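Local coordinates for FAD-binding PCMH-type domain-containing protein (Gibberella zeae, PDB 6YJO) that probably oxidises oligosaccharides with the help of a covalently linked FAD, as a flavoprotein of the oxygen-dependent FAD-linked oxidoreductase family, at residues M132-A138 with A228-T234. Residues are numbered along the deposited sequence; the frame is centred on the assembly and turned at random.
Sequences MSCTVQA and AELGFQT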
loop_
_atom_site.group_PDB
_atom_site.type_symbol
_atom_site.label_atom_id
_atom_site.label_comp_id
_atom_site.label_asym_id
_atom_site.label_seq_id
_atom_site.Cartn_x
_atom_site.Cartn_y
_atom_site.Cartn_z
ATOM N N MET A 132 24.589 2.260 4.718
ATOM C CA MET A 132 23.526 1.750 3.854
ATOM C C MET A 132 22.133 2.002 4.424
ATOM O O MET A 132 21.150 1.570 3.811
ATOM C CB MET A 132 23.696 0.253 3.551
ATOM C CG MET A 132 25.032 -0.082 2.891
ATOM S SD MET A 132 25.272 0.673 1.259
ATOM C CE MET A 132 25.984 2.279 1.643
ATOM N N SER A 133 22.009 2.671 5.565
ATOM C CA SER A 133 20.726 3.255 5.925
ATOM C C SER A 133 20.449 4.453 5.017
ATOM O O SER A 133 21.352 4.993 4.368
ATOM C CB SER A 133 20.716 3.688 7.393
ATOM O OG SER A 133 21.562 4.808 7.599
ATOM N N CYS A 134 19.184 4.867 4.969
ATOM C CA CYS A 134 18.806 6.046 4.201
ATOM C C CYS A 134 17.760 6.843 4.963
ATOM O O CYS A 134 17.025 6.309 5.795
ATOM C CB CYS A 134 18.271 5.688 2.805
ATOM S SG CYS A 134 16.763 4.684 2.791
ATOM N N THR A 135 17.728 8.142 4.677
ATOM C CA THR A 135 16.693 9.052 5.150
ATOM C C THR A 135 15.884 9.504 3.942
ATOM O O THR A 135 16.439 10.076 3.000
ATOM C CB THR A 135 17.288 10.264 5.872
ATOM O OG1 THR A 135 17.357 11.373 4.969
ATOM C CG2 THR A 135 18.685 9.971 6.401
ATOM N N VAL A 136 14.582 9.246 3.971
ATOM C CA VAL A 136 13.674 9.604 2.887
ATOM C C VAL A 136 12.587 10.506 3.458
ATOM O O VAL A 136 11.806 10.078 4.317
ATOM C CB VAL A 136 13.066 8.360 2.218
ATOM C CG1 VAL A 136 12.019 8.767 1.200
ATOM C CG2 VAL A 136 14.160 7.515 1.565
ATOM N N GLN A 137 12.531 11.744 2.974
ATOM C CA GLN A 137 11.519 12.680 3.444
ATOM C C GLN A 137 10.132 12.169 3.072
ATOM O O GLN A 137 9.949 11.466 2.075
ATOM C CB GLN A 137 11.770 14.073 2.863
ATOM C CG GLN A 137 12.856 14.837 3.606
ATOM C CD GLN A 137 12.988 16.275 3.146
ATOM O OE1 GLN A 137 13.060 16.558 1.951
ATOM N NE2 GLN A 137 13.018 17.196 4.101
ATOM N N ALA A 138 9.151 12.518 3.905
ATOM C CA ALA A 138 7.847 11.869 3.865
ATOM C C ALA A 138 7.092 12.087 2.557
ATOM O O ALA A 138 6.116 11.372 2.304
ATOM C CB ALA A 138 7.010 12.364 5.042
ATOM N N ALA A 228 7.491 13.141 8.919
ATOM C CA ALA A 228 8.204 14.056 8.041
ATOM C C ALA A 228 9.407 13.427 7.355
ATOM O O ALA A 228 9.780 13.869 6.266
ATOM C CB ALA A 228 8.679 15.287 8.827
ATOM N N GLU A 229 10.024 12.416 7.963
ATOM C CA GLU A 229 11.182 11.743 7.389
ATOM C C GLU A 229 11.172 10.298 7.864
ATOM O O GLU A 229 11.043 10.049 9.065
ATOM C CB GLU A 229 12.475 12.448 7.810
ATOM C CG GLU A 229 13.713 12.020 7.045
ATOM C CD GLU A 229 14.926 12.886 7.355
ATOM O OE1 GLU A 229 14.935 14.074 6.962
ATOM O OE2 GLU A 229 15.870 12.380 7.997
ATOM N N LEU A 230 11.285 9.355 6.932
ATOM C CA LEU A 230 11.346 7.933 7.248
ATOM C C LEU A 230 12.761 7.418 7.019
ATOM O O LEU A 230 13.464 7.886 6.115
ATOM C CB LEU A 230 10.357 7.123 6.395
ATOM C CG LEU A 230 8.868 7.481 6.506
ATOM C CD1 LEU A 230 8.481 8.572 5.504
ATOM C CD2 LEU A 230 7.987 6.250 6.311
ATOM N N GLY A 231 13.175 6.463 7.842
ATOM C CA GLY A 231 14.476 5.823 7.720
ATOM C C GLY A 231 14.289 4.362 7.347
ATOM O O GLY A 231 13.365 3.706 7.836
ATOM N N PHE A 232 15.147 3.875 6.450
ATOM C CA PHE A 232 15.136 2.483 6.022
ATOM C C PHE A 232 16.562 1.974 5.849
ATOM O O PHE A 232 17.487 2.745 5.579
ATOM C CB PHE A 232 14.400 2.288 4.685
ATOM C CG PHE A 232 13.060 2.962 4.609
ATOM C CD1 PHE A 232 11.902 2.274 4.927
ATOM C CD2 PHE A 232 12.955 4.276 4.182
ATOM C CE1 PHE A 232 10.668 2.889 4.838
ATOM C CE2 PHE A 232 11.724 4.895 4.094
ATOM C CZ PHE A 232 10.581 4.200 4.422
ATOM N N GLN A 233 16.721 0.655 5.981
ATOM C CA GLN A 233 17.975 -0.034 5.695
ATOM C C GLN A 233 17.872 -0.607 4.285
ATOM O O GLN A 233 17.082 -1.524 4.035
ATOM C CB GLN A 233 18.239 -1.131 6.724
ATOM C CG GLN A 233 19.653 -1.706 6.687
ATOM C CD GLN A 233 20.708 -0.687 7.087
ATOM O OE1 GLN A 233 20.492 0.125 7.991
ATOM N NE2 GLN A 233 21.853 -0.718 6.410
ATOM N N THR A 234 18.664 -0.063 3.366
ATOM C CA THR A 234 18.596 -0.465 1.970
ATOM C C THR A 234 19.286 -1.810 1.752
ATOM O O THR A 234 20.122 -2.253 2.548
ATOM C CB THR A 234 19.257 0.577 1.065
ATOM O OG1 THR A 234 20.679 0.515 1.231
ATOM C CG2 THR A 234 18.774 1.980 1.404
HETATM O O HOH W 1 13.264 16.119 6.902
#
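Met132 O takes two hydrogen bonds from one residue, Thr234: the backbone N at 3.0 Å and the hydroxyl OG1 at 2.8 Å, the latter in the carbonyl plane on a lone pair. This double grip closes one end of an antiparallel beta ladder, in which strand 133-137 runs against strand 226-236 in the FAD-binding part of the PCMH-type fold. Thr234 OG1 sits between its own N and carbonyl carbon (chi1 73°), which brings it round to Met132 O, and it also bonds Arg155. Along the ladder, Cys134 pairs with Phe232 and Val136 with Leu230, each through two backbone bonds; Val136 N to Leu230 O is almost straight, 176° at the hydrogen.

Cys134, Val136, Leu230 and Phe232 share the buried face, which helix 167-171 covers. There Cys134 SG lies at the edge of the Phe232 ring, 5.3 Å from its centroid, a sulfur-aromatic contact, with Val136 CB at the edge too. Thr234 CG2 packs against Cys134 SG at 3.6 Å.

On the other face the extended chain of Glu229 crosses to Thr135, Glu229 OE2 coming within 3.3 Å of Thr135 CB. Gln137 OE1 is held by Thr125 N, just ahead of the neighbouring strand 126-128, leaving NE2 to meet Glu229 through water.

At the far end Ala138, a residue of the FAD pocket, touches the cofactor. Ala138 N bonds Ala228 O from well above the carbonyl plane, while Ala138 CB lies 4.1 Å from Leu230 CD1.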